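Putative amidohydrolase (Unidentified, PDB 3MKV) probably acts as a prolidase of the amidohydrolase superfamily, using a pair of zinc ions to hydrolyse dipeptides that end in proline. Local coordinates at residues 69-72 and 77-80; 71-76 and 281-286; 101-106 and 402-407; 128-133 and 363-368. All blocks are in the same frame, centred on the assembly; numbering follows the deposited sequence.

Following the chain from the N terminus, contact 1 comes first, a short closure in which the loop after strand 65-66 folds back on helix 75-78. Contact 2 starts from the same loop, shares Ile71 and Glu72 with contact 1, and spans some 200 residues to helix 277-286. Contacts 3 and 4 open later, on the neighbouring parallel strands 102-107 and 128-131. Contact 4 closes at residues 363-368, within the longer span that contact 3 completes at strand 403-406, and contact 2 crosses both. Contacts 1 and 2 lie in the region near the zinc site without contributing a ligand, whereas contacts 3 and 4 tie barrel strands to C-terminal parts of the chain.

Contact 1: residues 69-72 and 77-80; sequences VAIE and RVAT
Val78 pushes its two methyls into the bend of the 69-72 loop, and this is the tightly packed half of the contact. CG2 of Val78 lies 3.5 Å from CG of Glu72, the two side chains running past each other in opposite directions. CG1 of Val78 meets CG1 of Ile71 at 3.8 Å and also rests 3.6 Å from the carbonyl O of Val69. The chi1 of -179° places CG1 of Val78 opposite its own backbone N, so that the branches divide between Ile71 on the one hand and Glu72 on the other. An inverse gamma turn centred on Ala70, closed by a weak bond, bends the loop here. Beyond this apolar patch, Ile71 continues onto Ile93 of helix 83-99.

The other half is polar and reaches solvent. From CG to NE the side chain of Arg77 is extended, and its NH1 meets OE1 of Glu72 in a salt bridge of 2.7 Å. OE2 of Glu72 also approaches NH1 of Arg77 closely, at 2.9 Å, so one nitrogen faces both carboxylate oxygens. The carboxylate approaches at the edge of the guanidinium, with the two planes 38° apart. Water 1 sits at the same guanidinium, accepting from NH2 of Arg77 at 2.7 Å and giving OE1 of Glu72 only a weak bond at 3.4 Å. Arg89 supplies a second salt bridge to that oxygen.

A carboxylate shared by two arginines probably stays ionised. The ion pair links Arg77 of the short helix 75-78 to the loop that follows the zinc ligands His65 and His67, while Val78 fills the inner side with two methyls.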
loop_
_atom_site.group_PDB
_atom_site.type_symbol
_atom_site.label_atom_id
_atom_site.label_comp_id
_atom_site.label_asym_id
_atom_site.label_seq_id
_atom_site.Cartn_x
_atom_site.Cartn_y
_atom_site.Cartn_z
ATOM N N VAL A 69 30.264 13.999 -0.200
ATOM C CA VAL A 69 29.679 13.326 -1.357
ATOM C C VAL A 69 29.125 14.286 -2.384
ATOM O O VAL A 69 28.464 13.863 -3.324
ATOM C CB VAL A 69 28.595 12.274 -0.986
ATOM C CG1 VAL A 69 29.067 11.432 0.190
ATOM C CG2 VAL A 69 27.250 12.938 -0.708
ATOM N N ALA A 70 29.396 15.577 -2.204
ATOM C CA ALA A 70 29.049 16.568 -3.221
ATOM C C ALA A 70 30.090 16.498 -4.318
ATOM O O ALA A 70 30.919 17.396 -4.456
ATOM C CB ALA A 70 28.998 17.946 -2.629
ATOM N N ILE A 71 30.037 15.415 -5.090
ATOM C CA ILE A 71 31.064 15.101 -6.079
ATOM C C ILE A 71 30.888 15.884 -7.375
ATOM O O ILE A 71 31.759 15.842 -8.250
ATOM C CB ILE A 71 31.109 13.587 -6.406
ATOM C CG1 ILE A 71 29.777 13.118 -7.003
ATOM C CG2 ILE A 71 31.452 12.766 -5.172
ATOM C CD1 ILE A 71 29.849 11.709 -7.598
ATOM N N GLU A 72 29.763 16.584 -7.503
ATOM C CA GLU A 72 29.601 17.562 -8.578
ATOM C C GLU A 72 28.682 18.719 -8.205
ATOM O O GLU A 72 28.036 18.690 -7.159
ATOM C CB GLU A 72 29.175 16.917 -9.908
ATOM C CG GLU A 72 28.671 15.484 -9.836
ATOM C CD GLU A 72 28.140 14.996 -11.183
ATOM O OE1 GLU A 72 28.496 13.871 -11.614
ATOM O OE2 GLU A 72 27.370 15.754 -11.818
ATOM N N ARG A 77 21.249 15.640 -9.393
ATOM C CA ARG A 77 21.762 14.575 -10.240
ATOM C C ARG A 77 22.636 13.594 -9.456
ATOM O O ARG A 77 22.632 12.395 -9.735
ATOM C CB ARG A 77 22.528 15.112 -11.451
ATOM C CG ARG A 77 23.120 13.975 -12.276
ATOM C CD ARG A 77 23.861 14.447 -13.517
ATOM N NE ARG A 77 24.368 13.302 -14.273
ATOM C CZ ARG A 77 25.623 12.859 -14.220
ATOM N NH1 ARG A 77 26.525 13.467 -13.458
ATOM N NH2 ARG A 77 25.979 11.807 -14.942
ATOM N N VAL A 78 23.377 14.099 -8.474
ATOM C CA VAL A 78 24.253 13.236 -7.672
ATOM C C VAL A 78 23.483 12.146 -6.898
ATOM O O VAL A 78 24.011 11.061 -6.665
ATOM C CB VAL A 78 25.182 14.053 -6.737
ATOM C CG1 VAL A 78 26.087 13.134 -5.947
ATOM C CG2 VAL A 78 26.028 15.056 -7.546
ATOM N N ALA A 79 22.231 12.414 -6.531
ATOM C CA ALA A 79 21.459 11.447 -5.752
ATOM C C ALA A 79 20.939 10.287 -6.599
ATOM O O ALA A 79 20.530 9.257 -6.066
ATOM C CB ALA A 79 20.309 12.128 -5.015
ATOM N N THR A 80 20.954 10.460 -7.916
ATOM C CA THR A 80 20.503 9.417 -8.835
ATOM C C THR A 80 21.658 8.541 -9.317
ATOM O O THR A 80 21.446 7.441 -9.814
ATOM C CB THR A 80 19.807 10.026 -10.062
ATOM O OG1 THR A 80 20.801 10.526 -10.959
ATOM C CG2 THR A 80 18.881 11.162 -9.633
HETATM O O HOH W 1 28.566 11.852 -14.353
#

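Contact 2: residues 71-76 and 281-286; sequences IEFNLP and DALASE
Phe73 presents the edge of its ring to Leu283, whose CD2 lies in the ring plane at 3.8 Å from CE2 and makes an equal approach to CD2 of the phenylalanine. The two side chains slide past each other in opposite directions. A second, looser touch comes from Glu286, whose methylene CG stands obliquely to the ring at 4.2 Å from CZ. The backbones stay well apart, with the CA atoms of Phe73 and Leu283 separated by 8.6 Å, and the phenylalanine ring and the leucine side chain bridge that gap between them.

The ring's position follows from the first torsion of Phe73: at a chi1 of -77° the ring lies opposite the carbonyl carbon and extends across to helix 277-286. On that helix Leu283 and Glu286 are three residues apart, almost one turn, and can therefore both reach the ring. The bond from Glu286 N to Ala282 O, 3.0 Å long, is a helical bond within residues 281-286.

Further out, Tyr290 and Glu330 also touch Phe73, while Leu292 and Ile300 pack on Leu283. Directly after the phenylalanine, Asn74 takes the N-cap position of helix 75-78, its OD1 accepting from the backbone N of Arg77, and so fixes where the loop ends.

The Leu283 side chain is about 9 Å from a zinc ion and about 5 Å from a bound sulfate, probably from the crystallisation liquor. The apolar Phe73-Leu283 pair joins two loop-and-helix elements close to the metal site by van der Waals packing, while the carboxylate of Glu286 is engaged, in a long and weak ion pair, with Arg333.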
loop_
_atom_site.group_PDB
_atom_site.type_symbol
_atom_site.label_atom_id
_atom_site.label_comp_id
_atom_site.label_asym_id
_atom_site.label_seq_id
_atom_site.Cartn_x
_atom_site.Cartn_y
_atom_site.Cartn_z
ATOM N N ILE A 71 30.037 15.415 -5.090
ATOM C CA ILE A 71 31.064 15.101 -6.079
ATOM C C ILE A 71 30.888 15.884 -7.375
ATOM O O ILE A 71 31.759 15.842 -8.250
ATOM C CB ILE A 71 31.109 13.587 -6.406
ATOM C CG1 ILE A 71 29.777 13.118 -7.003
ATOM C CG2 ILE A 71 31.452 12.766 -5.172
ATOM C CD1 ILE A 71 29.849 11.709 -7.598
ATOM N N GLU A 72 29.763 16.584 -7.503
ATOM C CA GLU A 72 29.601 17.562 -8.578
ATOM C C GLU A 72 28.682 18.719 -8.205
ATOM O O GLU A 72 28.036 18.690 -7.159
ATOM C CB GLU A 72 29.175 16.917 -9.908
ATOM C CG GLU A 72 28.671 15.484 -9.836
ATOM C CD GLU A 72 28.140 14.996 -11.183
ATOM O OE1 GLU A 72 28.496 13.871 -11.614
ATOM O OE2 GLU A 72 27.370 15.754 -11.818
ATOM N N PHE A 73 28.645 19.738 -9.065
ATOM C CA PHE A 73 27.814 20.931 -8.855
ATOM C C PHE A 73 26.296 20.672 -8.904
ATOM O O PHE A 73 25.520 21.409 -8.300
ATOM C CB PHE A 73 28.177 22.027 -9.869
ATOM C CG PHE A 73 29.456 22.767 -9.545
ATOM C CD1 PHE A 73 30.663 22.393 -10.124
ATOM C CD2 PHE A 73 29.449 23.848 -8.666
ATOM C CE1 PHE A 73 31.838 23.076 -9.826
ATOM C CE2 PHE A 73 30.624 24.537 -8.365
ATOM C CZ PHE A 73 31.813 24.150 -8.950
ATOM N N ASN A 74 25.873 19.642 -9.630
ATOM C CA ASN A 74 24.452 19.319 -9.733
ATOM C C ASN A 74 24.036 18.240 -8.718
ATOM O O ASN A 74 24.162 17.033 -8.965
ATOM C CB ASN A 74 24.104 18.899 -11.168
ATOM C CG ASN A 74 22.619 18.620 -11.359
ATOM O OD1 ASN A 74 21.828 18.684 -10.415
ATOM N ND2 ASN A 74 22.237 18.298 -12.592
ATOM N N LEU A 75 23.525 18.693 -7.580
ATOM C CA LEU A 75 23.263 17.822 -6.449
ATOM C C LEU A 75 22.080 16.883 -6.684
ATOM O O LEU A 75 22.146 15.702 -6.347
ATOM C CB LEU A 75 23.064 18.664 -5.190
ATOM C CG LEU A 75 24.294 19.528 -4.869
ATOM C CD1 LEU A 75 24.086 20.348 -3.603
ATOM C CD2 LEU A 75 25.531 18.657 -4.742
ATOM N N PRO A 76 20.996 17.399 -7.282
ATOM C CA PRO A 76 19.892 16.504 -7.580
ATOM C C PRO A 76 20.384 15.349 -8.431
ATOM O O PRO A 76 19.979 14.204 -8.220
ATOM C CB PRO A 76 18.930 17.383 -8.384
ATOM C CG PRO A 76 19.232 18.775 -7.933
ATOM C CD PRO A 76 20.727 18.781 -7.717
ATOM N N ASP A 281 32.366 32.573 -4.198
ATOM C CA ASP A 281 33.340 32.992 -5.200
ATOM C C ASP A 281 33.523 31.961 -6.320
ATOM O O ASP A 281 33.827 32.320 -7.460
ATOM C CB ASP A 281 34.690 33.287 -4.540
ATOM C CG ASP A 281 34.662 34.552 -3.697
ATOM O OD1 ASP A 281 35.750 35.004 -3.266
ATOM O OD2 ASP A 281 33.555 35.095 -3.469
ATOM N N ALA A 282 33.342 30.685 -5.989
ATOM C CA ALA A 282 33.531 29.602 -6.950
ATOM C C ALA A 282 32.287 29.349 -7.792
ATOM O O ALA A 282 32.388 29.059 -8.983
ATOM C CB ALA A 282 33.950 28.326 -6.238
ATOM N N LEU A 283 31.115 29.435 -7.173
ATOM C CA LEU A 283 29.874 29.247 -7.907
ATOM C C LEU A 283 29.773 30.271 -9.033
ATOM O O LEU A 283 29.310 29.961 -10.135
ATOM C CB LEU A 283 28.668 29.356 -6.971
ATOM C CG LEU A 283 28.452 28.190 -5.999
ATOM C CD1 LEU A 283 27.378 28.516 -4.976
ATOM C CD2 LEU A 283 28.115 26.909 -6.760
ATOM N N ALA A 284 30.221 31.490 -8.752
ATOM C CA ALA A 284 30.212 32.556 -9.746
ATOM C C ALA A 284 31.252 32.324 -10.845
ATOM O O ALA A 284 30.963 32.509 -12.023
ATOM C CB ALA A 284 30.432 33.907 -9.075
ATOM N N SER A 285 32.454 31.900 -10.454
ATOM C CA SER A 285 33.589 31.769 -11.378
ATOM C C SER A 285 33.495 30.598 -12.356
ATOM O O SER A 285 33.770 30.749 -13.544
ATOM C CB SER A 285 34.904 31.646 -10.596
ATOM O OG SER A 285 35.016 32.654 -9.606
ATOM N N GLU A 286 33.129 29.427 -11.851
ATOM C CA GLU A 286 33.236 28.209 -12.639
ATOM C C GLU A 286 32.026 27.302 -12.471
ATOM O O GLU A 286 32.034 26.162 -12.934
ATOM C CB GLU A 286 34.510 27.449 -12.253
ATOM C CG GLU A 286 34.464 26.828 -10.857
ATOM C CD GLU A 286 35.830 26.362 -10.372
ATOM O OE1 GLU A 286 36.795 27.150 -10.472
ATOM O OE2 GLU A 286 35.937 25.213 -9.885
#

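Contact 3: residues 101-106 and 402-407; sequences GFTTVR and PLVMKD
Thr103 meets strand 403-406 through its methyl group, and dispersion accounts for nearly all of what passes between the two segments. CG2 of Thr103 lies 4.3 Å from CG1 of Val404 and equally far from CB of Lys406, and it rests 3.7 Å from the carbonyl O of Met405 between them. With chi1 at 47°, OG1 of Thr103 occupies the slot between the backbone N and the carbonyl carbon, and the methyl is left to face the other strand. Leu98, near the end of helix 83-99, touches both Thr103 and Val404 and enlarges the apolar patch.

Backbone pairing is found with other neighbours. The strand axes approach to 7.9 Å at 38°, too far apart for a shared ladder. Strand 102-107 runs parallel to 56-63 and 128-131 in the barrel, whereas 403-406 is antiparallel to 380-383 and 409-413. Gly101, with positive phi, ends helix 83-99 in a Schellman motif and leads into the strand.

The polar groups find partners outside the two segments. Lys406 leads away from Thr103, and tentatively, in one of two modelled conformers, its NZ bonds the carbonyl O of Gly126; Asp407 OD2 forms a salt bridge with Arg128.

A methyl against two aliphatic carbons and a carbonyl makes little demand on direction. The joint probably relies on shape, the strands more likely being aligned by their own backbone pairing in the sheet.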
loop_
_atom_site.group_PDB
_atom_site.type_symbol
_atom_site.label_atom_id
_atom_site.label_comp_id
_atom_site.label_asym_id
_atom_site.label_seq_id
_atom_site.Cartn_x
_atom_site.Cartn_y
_atom_site.Cartn_z
ATOM N N GLY A 101 45.834 19.778 5.146
ATOM C CA GLY A 101 46.005 20.001 6.582
ATOM C C GLY A 101 44.761 19.811 7.435
ATOM O O GLY A 101 44.816 19.926 8.654
ATOM N N PHE A 102 43.630 19.517 6.807
ATOM C CA PHE A 102 42.396 19.371 7.561
ATOM C C PHE A 102 42.293 17.988 8.197
ATOM O O PHE A 102 42.026 16.994 7.523
ATOM C CB PHE A 102 41.187 19.708 6.689
ATOM C CG PHE A 102 41.147 21.146 6.266
ATOM C CD1 PHE A 102 40.569 22.106 7.080
ATOM C CD2 PHE A 102 41.720 21.548 5.064
ATOM C CE1 PHE A 102 40.538 23.440 6.699
ATOM C CE2 PHE A 102 41.696 22.884 4.678
ATOM C CZ PHE A 102 41.102 23.832 5.502
ATOM N N THR A 103 42.524 17.940 9.507
ATOM C CA THR A 103 42.590 16.679 10.219
ATOM C C THR A 103 41.232 16.299 10.785
ATOM O O THR A 103 40.995 15.143 11.138
ATOM C CB THR A 103 43.690 16.677 11.315
ATOM O OG1 THR A 103 43.604 17.869 12.100
ATOM C CG2 THR A 103 45.063 16.620 10.682
ATOM N N THR A 104 40.339 17.281 10.867
ATOM C CA THR A 104 38.957 17.011 11.237
ATOM C C THR A 104 38.039 17.838 10.348
ATOM O O THR A 104 38.366 18.977 9.996
ATOM C CB THR A 104 38.654 17.346 12.715
ATOM O OG1 THR A 104 39.438 16.517 13.578
ATOM C CG2 THR A 104 37.178 17.106 13.021
ATOM N N VAL A 105 36.904 17.258 9.970
ATOM C CA VAL A 105 35.855 18.028 9.313
ATOM C C VAL A 105 34.465 17.708 9.859
ATOM O O VAL A 105 34.198 16.594 10.325
ATOM C CB VAL A 105 35.864 17.829 7.796
ATOM C CG1 VAL A 105 37.133 18.448 7.185
ATOM C CG2 VAL A 105 35.724 16.329 7.451
ATOM N N ARG A 106 33.583 18.701 9.809
ATOM C CA ARG A 106 32.179 18.467 10.107
ATOM C C ARG A 106 31.444 18.444 8.788
ATOM O O ARG A 106 31.433 19.436 8.048
ATOM C CB ARG A 106 31.604 19.550 11.018
ATOM C CG ARG A 106 30.231 19.212 11.584
ATOM C CD ARG A 106 29.718 20.328 12.462
ATOM N NE ARG A 106 29.520 21.558 11.698
ATOM C CZ ARG A 106 28.833 22.601 12.144
ATOM N NH1 ARG A 106 28.271 22.546 13.340
ATOM N NH2 ARG A 106 28.702 23.689 11.396
ATOM N N PRO A 402 54.741 20.244 4.604
ATOM C CA PRO A 402 55.568 19.040 4.519
ATOM C C PRO A 402 55.111 17.872 5.390
ATOM O O PRO A 402 55.345 16.721 5.027
ATOM C CB PRO A 402 56.945 19.524 4.997
ATOM C CG PRO A 402 56.683 20.835 5.692
ATOM C CD PRO A 402 55.536 21.430 4.959
ATOM N N LEU A 403 54.490 18.148 6.532
ATOM C CA LEU A 403 54.082 17.061 7.432
ATOM C C LEU A 403 52.640 17.177 7.931
ATOM O O LEU A 403 52.206 18.250 8.355
ATOM C CB LEU A 403 55.052 16.936 8.614
ATOM C CG LEU A 403 54.827 15.728 9.532
ATOM C CD1 LEU A 403 56.150 15.209 10.088
ATOM C CD2 LEU A 403 53.827 16.030 10.661
ATOM N N VAL A 404 51.910 16.063 7.864
ATOM C CA VAL A 404 50.527 16.003 8.326
ATOM C C VAL A 404 50.295 14.767 9.194
ATOM O O VAL A 404 50.401 13.643 8.722
ATOM C CB VAL A 404 49.520 15.989 7.155
ATOM C CG1 VAL A 404 48.084 15.872 7.694
ATOM C CG2 VAL A 404 49.676 17.240 6.287
ATOM N N MET A 405 49.974 14.991 10.464
ATOM C CA MET A 405 49.814 13.919 11.434
ATOM C C MET A 405 48.379 13.899 11.946
ATOM O O MET A 405 47.887 14.910 12.438
ATOM C CB MET A 405 50.794 14.117 12.610
ATOM C CG MET A 405 50.760 13.026 13.678
ATOM S SD MET A 405 52.055 13.134 14.951
ATOM C CE MET A 405 51.212 13.890 16.303
ATOM N N LYS A 406 47.711 12.754 11.842
ATOM C CA LYS A 406 46.376 12.567 12.374
ATOM C C LYS A 406 46.372 11.362 13.282
ATOM O O LYS A 406 46.807 10.315 12.857
ATOM C CB LYS A 406 45.346 12.407 11.254
ATOM C CG LYS A 406 44.041 11.735 11.669
ATOM C CD LYS A 406 43.268 11.262 10.446
ATOM C CE LYS A 406 42.228 10.215 10.795
ATOM N NZ LYS A 406 41.527 9.710 9.586
ATOM N N ASP A 407 45.872 11.499 14.505
ATOM C CA ASP A 407 45.836 10.395 15.460
ATOM C C ASP A 407 47.223 9.792 15.689
ATOM O O ASP A 407 47.354 8.570 15.828
ATOM C CB ASP A 407 44.881 9.287 14.989
ATOM C CG ASP A 407 43.417 9.650 15.179
ATOM O OD1 ASP A 407 42.618 9.395 14.251
ATOM O OD2 ASP A 407 43.065 10.191 16.252
#

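Contact 4: residues 128-133 and 363-368; sequences RLFVSG and LGMQDK
Phe130 packs against Leu363 and Met365 in an apolar contact near the protein surface, where a parallel strand of the TIM-type barrel meets the loop after helix 348-362. Strand 128-131 lies beside strand 102-107, and both Phe130 and Leu363 also touch Thr104 of that neighbour. The helix closes at Gly364, whose positive phi belongs to a Schellman motif, and the chain then turns so that residues on either side of the glycine reach the same ring.

They do so differently. Leu363 comes over one face: its CD2 stands 4.0 Å above the ring plane, displaced toward the rim, and is closest to CG of Phe130 at 4.1 Å. Met365 works at the edge instead, near the far end of the ring. Bends at chi2, which is -73°, and at chi3 give its side chain a folded course on which the terminal methyl meets the ring edge. Lys116 of helix 113-120 adds a cation-pi interaction with the ring, a polar complement to the two aliphatic partners. At the edge, near the ring plane, CE of Met365 lies 4.1 Å from CZ of Phe130.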
loop_
_atom_site.group_PDB
_atom_site.type_symbol
_atom_site.label_atom_id
_atom_site.label_comp_id
_atom_site.label_asym_id
_atom_site.label_seq_id
_atom_site.Cartn_x
_atom_site.Cartn_y
_atom_site.Cartn_z
ATOM N N ARG A 128 39.222 13.094 10.183
ATOM C CA ARG A 128 38.283 12.573 11.146
ATOM C C ARG A 128 36.945 13.213 10.818
ATOM O O ARG A 128 36.881 14.408 10.515
ATOM C CB ARG A 128 38.730 12.943 12.559
ATOM C CG ARG A 128 37.688 12.690 13.617
ATOM C CD ARG A 128 38.183 13.138 14.974
ATOM N NE ARG A 128 39.462 12.527 15.331
ATOM C CZ ARG A 128 40.644 13.071 15.067
ATOM N NH1 ARG A 128 40.708 14.234 14.434
ATOM N NH2 ARG A 128 41.760 12.453 15.440
ATOM N N LEU A 129 35.877 12.420 10.853
ATOM C CA LEU A 129 34.578 12.879 10.338
ATOM C C LEU A 129 33.541 13.069 11.425
ATOM O O LEU A 129 33.248 12.152 12.183
ATOM C CB LEU A 129 34.035 11.904 9.296
ATOM C CG LEU A 129 34.701 11.785 7.921
ATOM C CD1 LEU A 129 33.840 10.903 7.025
ATOM C CD2 LEU A 129 34.892 13.145 7.275
ATOM N N PHE A 130 32.987 14.268 11.499
ATOM C CA PHE A 130 31.804 14.509 12.319
ATOM C C PHE A 130 30.627 14.715 11.375
ATOM O O PHE A 130 30.481 15.786 10.769
ATOM C CB PHE A 130 31.991 15.736 13.205
ATOM C CG PHE A 130 32.808 15.476 14.437
ATOM C CD1 PHE A 130 34.191 15.371 14.362
ATOM C CD2 PHE A 130 32.198 15.348 15.668
ATOM C CE1 PHE A 130 34.945 15.143 15.488
ATOM C CE2 PHE A 130 32.952 15.111 16.808
ATOM C CZ PHE A 130 34.328 15.010 16.719
ATOM N N VAL A 131 29.791 13.683 11.253
ATOM C CA VAL A 131 28.775 13.632 10.208
ATOM C C VAL A 131 27.362 14.004 10.677
ATOM O O VAL A 131 26.976 13.766 11.828
ATOM C CB VAL A 131 28.761 12.240 9.547
ATOM C CG1 VAL A 131 30.177 11.871 9.058
ATOM C CG2 VAL A 131 28.252 11.204 10.525
ATOM N N SER A 132 26.600 14.582 9.756
ATOM C CA SER A 132 25.233 15.006 10.004
ATOM C C SER A 132 24.207 13.983 9.517
ATOM O O SER A 132 23.033 14.078 9.859
ATOM C CB SER A 132 24.968 16.324 9.282
ATOM O OG SER A 132 25.687 17.391 9.870
ATOM N N GLY A 133 24.654 13.015 8.719
ATOM C CA GLY A 133 23.741 12.178 7.955
ATOM C C GLY A 133 23.109 13.018 6.851
ATOM O O GLY A 133 23.782 13.819 6.199
ATOM N N LEU A 363 32.559 21.578 18.242
ATOM C CA LEU A 363 32.468 20.123 18.186
ATOM C C LEU A 363 32.420 19.498 19.566
ATOM O O LEU A 363 32.335 18.274 19.692
ATOM C CB LEU A 363 33.674 19.539 17.433
ATOM C CG LEU A 363 33.926 19.983 15.991
ATOM C CD1 LEU A 363 35.275 19.487 15.509
ATOM C CD2 LEU A 363 32.835 19.478 15.072
ATOM N N GLY A 364 32.488 20.333 20.598
ATOM C CA GLY A 364 32.514 19.854 21.975
ATOM C C GLY A 364 33.833 19.164 22.268
ATOM O O GLY A 364 33.892 18.211 23.052
ATOM N N MET A 365 34.892 19.647 21.621
ATOM C CA MET A 365 36.208 19.033 21.723
ATOM C C MET A 365 37.273 20.003 22.241
ATOM O O MET A 365 38.451 19.877 21.895
ATOM C CB MET A 365 36.637 18.418 20.377
ATOM C CG MET A 365 35.783 17.232 19.907
ATOM S SD MET A 365 36.073 15.695 20.837
ATOM C CE MET A 365 34.458 14.953 20.773
ATOM N N GLN A 366 36.872 20.958 23.080
ATOM C CA GLN A 366 37.846 21.875 23.664
ATOM C C GLN A 366 38.902 21.079 24.424
ATOM O O GLN A 366 38.570 20.253 25.283
ATOM C CB GLN A 366 37.192 22.916 24.577
ATOM C CG GLN A 366 36.010 22.402 25.398
ATOM C CD GLN A 366 34.668 22.609 24.700
ATOM O OE1 GLN A 366 33.906 21.660 24.488
ATOM N NE2 GLN A 366 34.376 23.857 24.338
ATOM N N ASP A 367 40.169 21.319 24.080
ATOM C CA ASP A 367 41.304 20.663 24.730
ATOM C C ASP A 367 41.564 19.272 24.179
ATOM O O ASP A 367 42.569 18.643 24.518
ATOM C CB ASP A 367 41.100 20.589 26.244
ATOM C CG ASP A 367 41.285 21.923 26.911
ATOM O OD1 ASP A 367 40.266 22.563 27.251
ATOM O OD2 ASP A 367 42.450 22.340 27.075
ATOM N N LYS A 368 40.636 18.798 23.351
ATOM C CA LYS A 368 40.781 17.513 22.681
ATOM C C LYS A 368 41.240 17.674 21.226
ATOM O O LYS A 368 41.872 16.779 20.672
ATOM C CB LYS A 368 39.470 16.735 22.743
ATOM C CG LYS A 368 39.347 15.798 23.931
ATOM C CD LYS A 368 37.898 15.327 24.087
ATOM C CE LYS A 368 37.804 13.821 24.359
ATOM N NZ LYS A 368 37.923 12.998 23.108
#